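Local structure of uncharacterized protein (Legionella pneumophila subsp. pneumophila str. Philadelphia 1, 4RXV) at residues Y123-I128 / T142-K147; K20-D25 / Q44-Y49; G64-L69 / C102-Y107; S73-I78 / T214-G219. The protein is of unverified function, but its N-terminal part, represented by this chain, belongs to the RavJ peptidase family of clan CA and is thus probably a papain-like cysteine protease domain. All blocks are in the same frame, centred on the assembly; numbering follows the deposited sequence.

The four contacts span both sides of a probable clan CA peptidase domain. Interactions 1 and 2 have centres about 28 Å apart and lie on opposite sides of the chain centre, without touching. Interaction 3 links them: its segment 102-107, which leads into helix 105-114, packs Tyr107 CE1 against Val127 CG1 of interaction 1 (3.8 Å), and Cys102 N meets Asp25 OD2 of interaction 2 at 2.7 Å, probably a hydrogen bond. Cys102, which also bonds through its carbonyl to His139, is plausibly the nucleophile, so interaction 3 lies beside the likely active site. Interaction 4, about 19 Å from interaction 3 between centres, touches interactions 1 and 3 through Tyr77.

Interaction 1. Residues Y123-I128 / T142-K147; sequences YDVAVI and TLLVPK
Strands 123-133 and 136-146 form an antiparallel beta hairpin at the middle of a four-stranded sheet, flanked by strands 202-206 and 168-170. Asp124 and Val145 bond each other through N and O in both directions, as do Ala126 and Leu143; the straightest is Leu143 N to Ala126 O, 2.8 Å with 173° at the hydrogen. Between these pairs lie the non-hydrogen-bonded positions, such as Val125 with Leu144.

Beta-branched Val125 and the leucines fill the buried faces. Val125 and Leu144 run side by side, CG2 to CD2 at 4.1 Å, on the face where Val125 meets helix 105-114 and Leu144 meets Ile9 of helix 6-14; Thr142, on the same face, bonds through OG1 to Ala106 O. On the other face the side chains of Leu143 and Ile128 cross at about a right angle, CD1 of the first 3.8 Å from CG2 of the second. A CH-pi contact sets Leu144 CB over the Tyr123 ring, 4.2 Å from its centroid.

Long, flexible Lys147, just past the strand's end, bends at chi2 (-69°) and folds back on buried Asp124, probably offsetting its charge: NZ forms a salt bridge to OD1 at 3.1 Å, from above the carboxylate plane.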
loop_
_atom_site.group_PDB
_atom_site.type_symbol
_atom_site.label_atom_id
_atom_site.label_comp_id
_atom_site.label_asym_id
_atom_site.label_seq_id
_atom_site.Cartn_x
_atom_site.Cartn_y
_atom_site.Cartn_z
ATOM N N TYR A 123 16.597 -3.550 -2.053
ATOM C CA TYR A 123 15.463 -4.435 -1.932
ATOM C C TYR A 123 14.853 -4.712 -3.287
ATOM O O TYR A 123 14.868 -3.862 -4.163
ATOM C CB TYR A 123 14.376 -3.790 -1.045
ATOM C CG TYR A 123 14.730 -3.648 0.414
ATOM C CD1 TYR A 123 14.665 -4.732 1.264
ATOM C CD2 TYR A 123 15.111 -2.436 0.952
ATOM C CE1 TYR A 123 14.977 -4.605 2.613
ATOM C CE2 TYR A 123 15.439 -2.311 2.287
ATOM C CZ TYR A 123 15.375 -3.398 3.112
ATOM O OH TYR A 123 15.710 -3.234 4.435
ATOM N N ASP A 124 14.262 -5.895 -3.411
ATOM C CA ASP A 124 13.275 -6.164 -4.443
ATOM C C ASP A 124 11.887 -5.879 -3.855
ATOM O O ASP A 124 11.705 -5.864 -2.631
ATOM C CB ASP A 124 13.369 -7.622 -4.911
ATOM C CG ASP A 124 14.711 -7.972 -5.517
ATOM O OD1 ASP A 124 15.167 -7.231 -6.404
ATOM O OD2 ASP A 124 15.287 -9.027 -5.149
ATOM N N VAL A 125 10.906 -5.632 -4.730
ATOM C CA VAL A 125 9.548 -5.300 -4.311
ATOM C C VAL A 125 8.636 -6.413 -4.761
ATOM O O VAL A 125 8.776 -6.926 -5.872
ATOM C CB VAL A 125 9.114 -3.950 -4.909
ATOM C CG1 VAL A 125 7.675 -3.634 -4.542
ATOM C CG2 VAL A 125 10.008 -2.838 -4.400
ATOM N N ALA A 126 7.700 -6.799 -3.906
ATOM C CA ALA A 126 6.686 -7.768 -4.288
ATOM C C ALA A 126 5.327 -7.268 -3.839
ATOM O O ALA A 126 5.221 -6.469 -2.903
ATOM C CB ALA A 126 6.964 -9.132 -3.693
ATOM N N VAL A 127 4.291 -7.743 -4.498
ATOM C CA VAL A 127 2.912 -7.468 -4.074
ATOM C C VAL A 127 2.212 -8.801 -3.935
ATOM O O VAL A 127 2.297 -9.654 -4.837
ATOM C CB VAL A 127 2.180 -6.547 -5.072
ATOM C CG1 VAL A 127 0.741 -6.271 -4.595
ATOM C CG2 VAL A 127 2.940 -5.249 -5.251
ATOM N N ILE A 128 1.574 -8.992 -2.804
ATOM C CA ILE A 128 0.969 -10.257 -2.438
ATOM C C ILE A 128 -0.498 -10.079 -2.083
ATOM O O ILE A 128 -0.932 -9.038 -1.590
ATOM C CB ILE A 128 1.711 -10.925 -1.234
ATOM C CG1 ILE A 128 1.473 -10.162 0.081
ATOM C CG2 ILE A 128 3.203 -11.054 -1.540
ATOM C CD1 ILE A 128 2.100 -10.832 1.328
ATOM N N THR A 142 2.231 -4.924 0.166
ATOM C CA THR A 142 3.515 -4.742 -0.504
ATOM C C THR A 142 4.626 -5.221 0.397
ATOM O O THR A 142 4.596 -4.986 1.612
ATOM C CB THR A 142 3.643 -3.305 -0.984
ATOM O OG1 THR A 142 2.688 -3.144 -2.032
ATOM C CG2 THR A 142 5.024 -2.954 -1.510
ATOM N N LEU A 143 5.618 -5.885 -0.194
ATOM C CA LEU A 143 6.800 -6.353 0.520
ATOM C C LEU A 143 8.063 -5.749 -0.064
ATOM O O LEU A 143 8.188 -5.570 -1.273
ATOM C CB LEU A 143 6.967 -7.872 0.456
ATOM C CG LEU A 143 5.784 -8.719 0.913
ATOM C CD1 LEU A 143 6.119 -10.205 0.681
ATOM C CD2 LEU A 143 5.433 -8.445 2.350
ATOM N N LEU A 144 9.000 -5.481 0.830
ATOM C CA LEU A 144 10.402 -5.246 0.491
ATOM C C LEU A 144 11.195 -6.470 0.898
ATOM O O LEU A 144 11.210 -6.824 2.071
ATOM C CB LEU A 144 10.929 -4.015 1.226
ATOM C CG LEU A 144 10.305 -2.691 0.777
ATOM C CD1 LEU A 144 10.452 -1.627 1.858
ATOM C CD2 LEU A 144 10.927 -2.213 -0.500
ATOM N N VAL A 145 11.796 -7.161 -0.069
ATOM C CA VAL A 145 12.579 -8.353 0.243
ATOM C C VAL A 145 14.040 -8.080 -0.069
ATOM O O VAL A 145 14.355 -7.422 -1.040
ATOM C CB VAL A 145 12.070 -9.614 -0.504
ATOM C CG1 VAL A 145 10.645 -9.962 -0.038
ATOM C CG2 VAL A 145 12.126 -9.449 -2.008
ATOM N N PRO A 146 14.949 -8.564 0.776
ATOM C CA PRO A 146 16.358 -8.331 0.492
ATOM C C PRO A 146 16.741 -8.898 -0.867
ATOM O O PRO A 146 16.250 -9.934 -1.292
ATOM C CB PRO A 146 17.064 -9.057 1.636
ATOM C CG PRO A 146 16.080 -9.013 2.754
ATOM C CD PRO A 146 14.757 -9.194 2.093
ATOM N N LYS A 147 17.602 -8.175 -1.567
ATOM C CA LYS A 147 18.078 -8.596 -2.875
ATOM C C LYS A 147 18.515 -10.042 -2.862
ATOM O O LYS A 147 19.295 -10.432 -1.992
ATOM C CB LYS A 147 19.298 -7.758 -3.247
ATOM C CG LYS A 147 18.976 -6.384 -3.705
ATOM C CD LYS A 147 18.290 -6.425 -5.032
ATOM C CE LYS A 147 18.159 -5.046 -5.596
ATOM N NZ LYS A 147 17.391 -5.091 -6.846
HETATM O O HOH W 1 15.108 -3.570 -7.552
#

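Interaction 2. Residues K20-D25 / Q44-Y49; sequences KFVVAD and QRYQKY
The backbone of 20-25 runs extended through Val22 and Val23 alongside helix 37-50, approaching it most closely where Val22 CA lies 5.6 Å from Tyr46 CA. The arrangement is a helix packed across one face of a small three-stranded mixed sheet, in which 22-23 is an outermost strand; Tyr49 also touches Val97 and Val99 of the central strand and Ile92 of the other outer one.

Val22 is the hub, a compact branched side chain that can touch two rings and an aliphatic chain at once. Its CG1, anti to the backbone N, sits over the face of the Tyr49 ring, 3.7 Å from the centroid, in a CH-pi contact. The same methyl meets the edge of the Tyr46 ring at CD1, 4.0 Å away. The other methyl, CG2, rests at 4.0 Å against Arg45 CD.

Arg45 leaves the helix with CG anti to N (chi1 -168°) and bends only at chi3, which turns its guanidinium onto the backbone before the strand. Lys20 CA lies over the centre of one guanidinium face. NH1 donates to Phe21 O at 2.9 Å, a bent bond of 137° reaching the carbonyl from above its plane. Further acceptors of NH1, Ser42 OG and more weakly Gln19 O, probably hold the group in place.

Tyr46 reaches along the strand toward its end, where CE1 comes 3.3 Å from Ala24 O. Small Ala24 lets the phenol lie close. Water 2 joins the two residues, donating to Ala24 O at 2.5 Å and lying 3.0 Å from Tyr46 OH.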
loop_
_atom_site.group_PDB
_atom_site.type_symbol
_atom_site.label_atom_id
_atom_site.label_comp_id
_atom_site.label_asym_id
_atom_site.label_seq_id
_atom_site.Cartn_x
_atom_site.Cartn_y
_atom_site.Cartn_z
ATOM N N LYS A 20 -4.933 9.879 5.835
ATOM C CA LYS A 20 -5.881 10.882 5.366
ATOM C C LYS A 20 -6.721 10.425 4.195
ATOM O O LYS A 20 -7.664 11.108 3.812
ATOM C CB LYS A 20 -5.150 12.200 5.028
ATOM C CG LYS A 20 -4.290 12.750 6.141
ATOM C CD LYS A 20 -5.016 13.116 7.383
ATOM C CE LYS A 20 -4.033 13.641 8.420
ATOM N NZ LYS A 20 -4.489 13.997 9.749
ATOM N N PHE A 21 -6.424 9.255 3.630
ATOM C CA PHE A 21 -7.237 8.760 2.525
ATOM C C PHE A 21 -8.668 8.500 2.976
ATOM O O PHE A 21 -8.927 8.157 4.133
ATOM C CB PHE A 21 -6.706 7.412 2.030
ATOM C CG PHE A 21 -5.765 7.493 0.859
ATOM C CD1 PHE A 21 -4.503 8.043 0.975
ATOM C CD2 PHE A 21 -6.157 6.983 -0.382
ATOM C CE1 PHE A 21 -3.660 8.046 -0.105
ATOM C CE2 PHE A 21 -5.301 7.002 -1.455
ATOM C CZ PHE A 21 -4.064 7.520 -1.317
ATOM N N VAL A 22 -9.592 8.598 2.035
ATOM C CA VAL A 22 -10.885 7.959 2.175
ATOM C C VAL A 22 -10.677 6.466 1.930
ATOM O O VAL A 22 -10.175 6.059 0.888
ATOM C CB VAL A 22 -11.901 8.534 1.173
ATOM C CG1 VAL A 22 -13.182 7.704 1.178
ATOM C CG2 VAL A 22 -12.196 9.986 1.477
ATOM N N VAL A 23 -11.065 5.661 2.906
ATOM C CA VAL A 23 -10.962 4.213 2.836
ATOM C C VAL A 23 -12.394 3.728 2.549
ATOM O O VAL A 23 -13.252 3.674 3.445
ATOM C CB VAL A 23 -10.395 3.601 4.127
ATOM C CG1 VAL A 23 -10.314 2.114 4.009
ATOM C CG2 VAL A 23 -9.021 4.174 4.411
ATOM N N ALA A 24 -12.663 3.399 1.286
ATOM C CA ALA A 24 -14.042 3.216 0.822
ATOM C C ALA A 24 -14.735 1.986 1.395
ATOM O O ALA A 24 -15.966 1.917 1.390
ATOM C CB ALA A 24 -14.067 3.188 -0.707
ATOM N N ASP A 25 -13.955 1.042 1.917
ATOM C CA ASP A 25 -14.491 -0.194 2.475
ATOM C C ASP A 25 -14.344 -0.245 3.999
ATOM O O ASP A 25 -14.441 -1.319 4.576
ATOM C CB ASP A 25 -13.851 -1.428 1.831
ATOM C CG ASP A 25 -12.344 -1.451 1.951
ATOM O OD1 ASP A 25 -11.740 -0.501 2.502
ATOM O OD2 ASP A 25 -11.761 -2.429 1.440
ATOM N N GLN A 44 -15.263 8.872 10.071
ATOM C CA GLN A 44 -16.047 10.067 9.808
ATOM C C GLN A 44 -15.836 10.617 8.398
ATOM O O GLN A 44 -16.767 11.148 7.783
ATOM C CB GLN A 44 -15.695 11.129 10.845
ATOM C CG GLN A 44 -16.220 10.782 12.227
ATOM C CD GLN A 44 -15.499 11.513 13.342
ATOM O OE1 GLN A 44 -14.447 12.116 13.129
ATOM N NE2 GLN A 44 -16.061 11.452 14.545
ATOM N N ARG A 45 -14.602 10.513 7.907
ATOM C CA ARG A 45 -14.263 10.984 6.578
ATOM C C ARG A 45 -15.019 10.193 5.537
ATOM O O ARG A 45 -15.558 10.776 4.586
ATOM C CB ARG A 45 -12.744 10.888 6.361
ATOM C CG ARG A 45 -12.260 11.608 5.116
ATOM C CD ARG A 45 -10.741 11.425 4.881
ATOM N NE ARG A 45 -10.001 11.768 6.094
ATOM C CZ ARG A 45 -9.354 10.915 6.886
ATOM N NH1 ARG A 45 -9.212 9.630 6.584
ATOM N NH2 ARG A 45 -8.831 11.373 8.001
ATOM N N TYR A 46 -15.076 8.877 5.715
ATOM C CA TYR A 46 -15.835 8.045 4.793
ATOM C C TYR A 46 -17.320 8.397 4.825
ATOM O O TYR A 46 -17.976 8.417 3.786
ATOM C CB TYR A 46 -15.648 6.550 5.065
ATOM C CG TYR A 46 -16.540 5.771 4.145
ATOM C CD1 TYR A 46 -16.235 5.658 2.798
ATOM C CD2 TYR A 46 -17.710 5.176 4.605
ATOM C CE1 TYR A 46 -17.068 4.981 1.926
ATOM C CE2 TYR A 46 -18.549 4.503 3.737
ATOM C CZ TYR A 46 -18.229 4.408 2.400
ATOM O OH TYR A 46 -19.052 3.725 1.531
ATOM N N GLN A 47 -17.858 8.667 6.008
ATOM C CA GLN A 47 -19.262 9.011 6.087
ATOM C C GLN A 47 -19.555 10.219 5.206
ATOM O O GLN A 47 -20.533 10.239 4.449
ATOM C CB GLN A 47 -19.654 9.285 7.539
ATOM C CG GLN A 47 -19.663 8.034 8.384
ATOM C CD GLN A 47 -20.641 6.994 7.859
ATOM O OE1 GLN A 47 -20.272 5.844 7.600
ATOM N NE2 GLN A 47 -21.891 7.398 7.690
ATOM N N LYS A 48 -18.709 11.236 5.303
ATOM C CA LYS A 48 -18.888 12.452 4.521
ATOM C C LYS A 48 -18.703 12.201 3.019
ATOM O O LYS A 48 -19.477 12.708 2.206
ATOM C CB LYS A 48 -17.912 13.517 5.016
ATOM C CG LYS A 48 -18.219 13.968 6.435
ATOM C CD LYS A 48 -17.227 14.977 6.964
ATOM C CE LYS A 48 -17.650 15.432 8.358
ATOM N NZ LYS A 48 -16.879 16.594 8.875
ATOM N N TYR A 49 -17.700 11.407 2.659
ATOM C CA TYR A 49 -17.454 11.060 1.272
ATOM C C TYR A 49 -18.624 10.314 0.632
ATOM O O TYR A 49 -19.031 10.624 -0.494
ATOM C CB TYR A 49 -16.206 10.185 1.226
ATOM C CG TYR A 49 -15.941 9.531 -0.096
ATOM C CD1 TYR A 49 -15.193 10.175 -1.061
ATOM C CD2 TYR A 49 -16.407 8.243 -0.371
ATOM C CE1 TYR A 49 -14.904 9.565 -2.262
ATOM C CE2 TYR A 49 -16.116 7.614 -1.572
ATOM C CZ TYR A 49 -15.379 8.280 -2.515
ATOM O OH TYR A 49 -15.070 7.684 -3.720
HETATM O O HOH W 2 -17.883 1.675 -0.264
#

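Interaction 3. Residues G64-L69 / C102-Y107; sequences GAPQLL and CSNFAY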
loop_
_atom_site.group_PDB
_atom_site.type_symbol
_atom_site.label_atom_id
_atom_site.label_comp_id
_atom_site.label_asym_id
_atom_site.label_seq_id
_atom_site.Cartn_x
_atom_site.Cartn_y
_atom_site.Cartn_z
ATOM N N GLY A 64 -13.459 3.681 -5.492
ATOM C CA GLY A 64 -14.228 3.124 -4.386
ATOM C C GLY A 64 -14.816 1.734 -4.572
ATOM O O GLY A 64 -15.243 1.089 -3.598
ATOM N N ALA A 65 -14.870 1.265 -5.816
ATOM C CA ALA A 65 -15.469 -0.043 -6.147
ATOM C C ALA A 65 -14.647 -0.671 -7.267
ATOM O O ALA A 65 -15.065 -0.718 -8.422
ATOM C CB ALA A 65 -16.955 0.105 -6.546
ATOM N N PRO A 66 -13.441 -1.141 -6.928
ATOM C CA PRO A 66 -12.513 -1.572 -7.971
ATOM C C PRO A 66 -12.881 -2.883 -8.633
ATOM O O PRO A 66 -13.257 -3.849 -7.961
ATOM C CB PRO A 66 -11.197 -1.764 -7.215
ATOM C CG PRO A 66 -11.620 -2.028 -5.820
ATOM C CD PRO A 66 -12.795 -1.122 -5.609
ATOM N N GLN A 67 -12.728 -2.915 -9.951
ATOM C CA GLN A 67 -12.618 -4.152 -10.711
ATOM C C GLN A 67 -11.267 -4.810 -10.376
ATOM O O GLN A 67 -10.310 -4.133 -10.020
ATOM C CB GLN A 67 -12.718 -3.788 -12.184
ATOM C CG GLN A 67 -12.536 -4.926 -13.187
ATOM C CD GLN A 67 -12.226 -4.426 -14.606
ATOM O OE1 GLN A 67 -11.226 -3.733 -14.835
ATOM N NE2 GLN A 67 -13.072 -4.794 -15.568
ATOM N N LEU A 68 -11.199 -6.135 -10.448
ATOM C CA LEU A 68 -9.920 -6.809 -10.249
ATOM C C LEU A 68 -8.813 -6.130 -11.057
ATOM O O LEU A 68 -8.950 -5.916 -12.262
ATOM C CB LEU A 68 -10.015 -8.278 -10.656
ATOM C CG LEU A 68 -8.753 -9.133 -10.516
ATOM C CD1 LEU A 68 -8.314 -9.201 -9.054
ATOM C CD2 LEU A 68 -8.998 -10.523 -11.061
ATOM N N LEU A 69 -7.736 -5.774 -10.370
ATOM C CA LEU A 69 -6.591 -5.125 -10.992
ATOM C C LEU A 69 -5.351 -5.845 -10.533
ATOM O O LEU A 69 -5.151 -6.009 -9.322
ATOM C CB LEU A 69 -6.529 -3.670 -10.562
ATOM C CG LEU A 69 -5.317 -2.905 -11.052
ATOM C CD1 LEU A 69 -5.316 -2.841 -12.567
ATOM C CD2 LEU A 69 -5.310 -1.523 -10.400
ATOM N N CYS A 102 -9.200 -2.095 0.524
ATOM C CA CYS A 102 -8.375 -3.189 1.035
ATOM C C CYS A 102 -7.553 -3.904 -0.026
ATOM O O CYS A 102 -6.464 -4.404 0.257
ATOM C CB CYS A 102 -9.295 -4.197 1.742
ATOM S SG CYS A 102 -8.523 -5.433 2.769
ATOM N N SER A 103 -8.099 -3.994 -1.230
ATOM C CA SER A 103 -7.411 -4.676 -2.313
ATOM C C SER A 103 -6.276 -3.860 -2.921
ATOM O O SER A 103 -5.145 -4.306 -2.922
ATOM C CB SER A 103 -8.416 -5.085 -3.389
ATOM O OG SER A 103 -9.213 -6.138 -2.901
ATOM N N ASN A 104 -6.565 -2.676 -3.434
ATOM C CA ASN A 104 -5.611 -1.982 -4.312
ATOM C C ASN A 104 -4.723 -0.998 -3.598
ATOM O O ASN A 104 -3.770 -0.536 -4.212
ATOM C CB ASN A 104 -6.323 -1.250 -5.462
ATOM C CG ASN A 104 -6.993 -2.186 -6.451
ATOM O OD1 ASN A 104 -6.870 -3.419 -6.353
ATOM N ND2 ASN A 104 -7.673 -1.606 -7.437
ATOM N N PHE A 105 -4.982 -0.645 -2.337
ATOM C CA PHE A 105 -4.214 0.426 -1.722
ATOM C C PHE A 105 -2.701 0.134 -1.754
ATOM O O PHE A 105 -1.897 1.037 -1.988
ATOM C CB PHE A 105 -4.710 0.617 -0.292
ATOM C CG PHE A 105 -4.560 2.032 0.288
ATOM C CD1 PHE A 105 -3.716 2.985 -0.234
ATOM C CD2 PHE A 105 -5.307 2.365 1.397
ATOM C CE1 PHE A 105 -3.622 4.248 0.352
ATOM C CE2 PHE A 105 -5.198 3.602 2.006
ATOM C CZ PHE A 105 -4.352 4.539 1.487
ATOM N N ALA A 106 -2.315 -1.115 -1.512
ATOM C CA ALA A 106 -0.916 -1.503 -1.478
ATOM C C ALA A 106 -0.177 -1.116 -2.761
ATOM O O ALA A 106 1.032 -0.913 -2.720
ATOM C CB ALA A 106 -0.779 -2.976 -1.212
ATOM N N TYR A 107 -0.874 -1.015 -3.886
ATOM C CA TYR A 107 -0.256 -0.689 -5.151
ATOM C C TYR A 107 0.363 0.709 -5.089
ATOM O O TYR A 107 1.361 0.957 -5.752
ATOM C CB TYR A 107 -1.275 -0.755 -6.270
ATOM C CG TYR A 107 -1.967 -2.093 -6.484
ATOM C CD1 TYR A 107 -1.581 -3.263 -5.855
ATOM C CD2 TYR A 107 -3.071 -2.152 -7.319
ATOM C CE1 TYR A 107 -2.253 -4.452 -6.069
ATOM C CE2 TYR A 107 -3.739 -3.334 -7.536
ATOM C CZ TYR A 107 -3.330 -4.470 -6.894
ATOM O OH TYR A 107 -3.980 -5.668 -7.100
HETATM O O HOH W 3 -9.413 -1.483 -10.041
HETATM O O HOH W 4 -7.933 -5.731 -7.498
#
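Tyr107 leaves its helix with CB turned toward the loop 64-69, and chi1 of -59° sets CG beside the backbone N and anti to the carbonyl carbon. The ring then passes alongside Leu69, the two side chains running in opposite directions. CD2 is 3.9 Å from Leu69 CD2, and CE2 is closer to that methyl at 3.7 Å. Beyond them CZ comes to 3.4 Å from Leu69 O, which lies at the ring edge near its plane. At the tip OH donates to Leu69 O, only 2.5 Å away; the hydroxyl oxygen lies in the carbonyl plane and the C=O...OH angle is 156°, fairly close to the line of the C=O bond. A tyrosine suits this place because its flank is apolar while its end can satisfy a loop carbonyl. One ring face has Asn104 CA over its rim, and Phe80 of helix 74-84 meets the ring edge-to-face.

The residues 102-107 lead into helix 105-114, and in a papain-like fold the nucleophilic cysteine sits at such a helix start; Cys102 is consistent with that role.

Asn104 divides its amide between the loop's carbon and polar atoms. ND2 lies against Pro66 CB at 3.5 Å and makes a weak bond to water 3, which donates to Gln67 O. On the other branch OD1 accepts from water 4 at 2.8 Å, and water 4 in turn accepts from Leu69 N at 2.9 Å.

Interaction 4. Residues S73-I78 / T214-G219; sequences SAQEYI and TSTRTG
Ile78 and Thr216 point at each other tip to tip where the loop 214-219 lies against the first turns of helix 74-84. Ile78 keeps an extended chain (chi2 178°) that carries CD1 to 3.7 Å from Thr216 CG2. That methyl is anti to its own backbone N, so threonine offers carbon to the isoleucine and keeps its hydroxyl for polar partners. Gln75 crosses Thr216 obliquely: bent at chi2 (65°), it brings OE1 to 3.4 Å from CG2, and OE1 is held by Gln220 NE2. Ala74 CB, short enough for the loop to come near, is 4.0 Å from Thr216 OG1.

The hydroxyl OG1 bonds to Ser212 O and accepts from water 5 at 2.7 Å. Gln75 N, in the first turn and so lacking a helical carbonyl partner, donates to the same water at 2.9 Å. Ser73 N-caps the helix, its OG accepting weakly from Glu76 N and donating to Glu76 OE2 at 2.7 Å.

Within the fold, Ala74 and Tyr77 rest on helix 105-114, Tyr77 also meets Tyr205 of strand 202-206, and Thr218 touches Pro117 and Arg120 of helix 117-122.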
loop_
_atom_site.group_PDB
_atom_site.type_symbol
_atom_site.label_atom_id
_atom_site.label_comp_id
_atom_site.label_asym_id
_atom_site.label_seq_id
_atom_site.Cartn_x
_atom_site.Cartn_y
_atom_site.Cartn_z
ATOM N N SER A 73 3.785 -4.669 -13.992
ATOM C CA SER A 73 4.985 -3.913 -14.329
ATOM C C SER A 73 5.217 -2.802 -13.324
ATOM O O SER A 73 4.267 -2.230 -12.780
ATOM C CB SER A 73 4.862 -3.294 -15.735
ATOM O OG SER A 73 4.003 -2.172 -15.737
ATOM N N ALA A 74 6.480 -2.461 -13.118
ATOM C CA ALA A 74 6.831 -1.404 -12.189
ATOM C C ALA A 74 6.185 -0.070 -12.541
ATOM O O ALA A 74 5.690 0.625 -11.662
ATOM C CB ALA A 74 8.350 -1.272 -12.084
ATOM N N GLN A 75 6.170 0.281 -13.826
ATOM C CA GLN A 75 5.619 1.566 -14.224
ATOM C C GLN A 75 4.125 1.670 -13.861
ATOM O O GLN A 75 3.637 2.761 -13.534
ATOM C CB GLN A 75 5.843 1.843 -15.718
ATOM C CG GLN A 75 5.403 3.232 -16.144
ATOM C CD GLN A 75 6.237 4.339 -15.497
ATOM O OE1 GLN A 75 7.400 4.151 -15.211
ATOM N NE2 GLN A 75 5.631 5.496 -15.276
ATOM N N GLU A 76 3.380 0.566 -13.933
ATOM C CA GLU A 76 1.972 0.616 -13.535
ATOM C C GLU A 76 1.797 0.992 -12.069
ATOM O O GLU A 76 0.881 1.724 -11.731
ATOM C CB GLU A 76 1.289 -0.709 -13.800
ATOM C CG GLU A 76 1.010 -0.980 -15.260
ATOM C CD GLU A 76 0.607 -2.408 -15.421
ATOM O OE1 GLU A 76 -0.603 -2.689 -15.308
ATOM O OE2 GLU A 76 1.499 -3.254 -15.635
ATOM N N TYR A 77 2.665 0.484 -11.209
ATOM C CA TYR A 77 2.584 0.833 -9.791
ATOM C C TYR A 77 2.924 2.305 -9.567
ATOM O O TYR A 77 2.261 2.982 -8.782
ATOM C CB TYR A 77 3.481 -0.067 -8.963
ATOM C CG TYR A 77 2.984 -1.493 -8.910
ATOM C CD1 TYR A 77 1.881 -1.826 -8.141
ATOM C CD2 TYR A 77 3.597 -2.499 -9.639
ATOM C CE1 TYR A 77 1.389 -3.114 -8.095
ATOM C CE2 TYR A 77 3.114 -3.806 -9.604
ATOM C CZ TYR A 77 2.006 -4.101 -8.824
ATOM O OH TYR A 77 1.464 -5.363 -8.756
ATOM N N ILE A 78 3.937 2.805 -10.263
ATOM C CA ILE A 78 4.292 4.218 -10.161
ATOM C C ILE A 78 3.120 5.096 -10.630
ATOM O O ILE A 78 2.749 6.076 -9.967
ATOM C CB ILE A 78 5.598 4.494 -10.922
ATOM C CG1 ILE A 78 6.750 3.710 -10.254
ATOM C CG2 ILE A 78 5.882 5.980 -11.000
ATOM C CD1 ILE A 78 8.100 3.859 -10.946
ATOM N N THR A 214 14.367 -2.371 -15.119
ATOM C CA THR A 214 15.598 -1.606 -15.286
ATOM C C THR A 214 15.401 -0.331 -16.109
ATOM O O THR A 214 16.083 0.673 -15.887
ATOM C CB THR A 214 16.670 -2.454 -15.950
ATOM O OG1 THR A 214 16.799 -3.671 -15.222
ATOM C CG2 THR A 214 17.957 -1.699 -15.937
ATOM N N SER A 215 14.470 -0.377 -17.057
ATOM C CA SER A 215 14.174 0.786 -17.884
ATOM C C SER A 215 13.112 1.698 -17.267
ATOM O O SER A 215 12.688 2.670 -17.892
ATOM C CB SER A 215 13.745 0.363 -19.288
ATOM O OG SER A 215 12.587 -0.436 -19.253
ATOM N N THR A 216 12.686 1.397 -16.050
ATOM C CA THR A 216 11.699 2.214 -15.363
ATOM C C THR A 216 12.446 3.287 -14.576
ATOM O O THR A 216 13.184 3.000 -13.646
ATOM C CB THR A 216 10.823 1.352 -14.436
ATOM O OG1 THR A 216 10.166 0.339 -15.204
ATOM C CG2 THR A 216 9.764 2.201 -13.748
ATOM N N ARG A 217 12.214 4.528 -14.959
ATOM C CA ARG A 217 12.812 5.691 -14.334
ATOM C C ARG A 217 12.472 5.796 -12.852
ATOM O O ARG A 217 11.365 5.468 -12.433
ATOM C CB ARG A 217 12.240 6.928 -15.036
ATOM C CG ARG A 217 13.123 8.150 -15.055
ATOM C CD ARG A 217 12.690 9.122 -16.169
ATOM N NE ARG A 217 13.788 9.960 -16.654
ATOM C CZ ARG A 217 14.583 9.661 -17.683
ATOM N NH1 ARG A 217 14.445 8.519 -18.346
ATOM N NH2 ARG A 217 15.562 10.490 -18.024
ATOM N N THR A 218 13.420 6.267 -12.057
ATOM C CA THR A 218 13.151 6.616 -10.675
ATOM C C THR A 218 12.941 8.129 -10.532
ATOM O O THR A 218 13.259 8.899 -11.440
ATOM C CB THR A 218 14.289 6.154 -9.754
ATOM O OG1 THR A 218 15.535 6.751 -10.158
ATOM C CG2 THR A 218 14.411 4.639 -9.769
ATOM N N GLY A 219 12.419 8.572 -9.396
ATOM C CA GLY A 219 12.205 9.998 -9.181
ATOM C C GLY A 219 11.050 10.582 -9.984
ATOM O O GLY A 219 10.973 11.796 -10.182
HETATM O O HOH W 5 7.804 -0.859 -15.888
#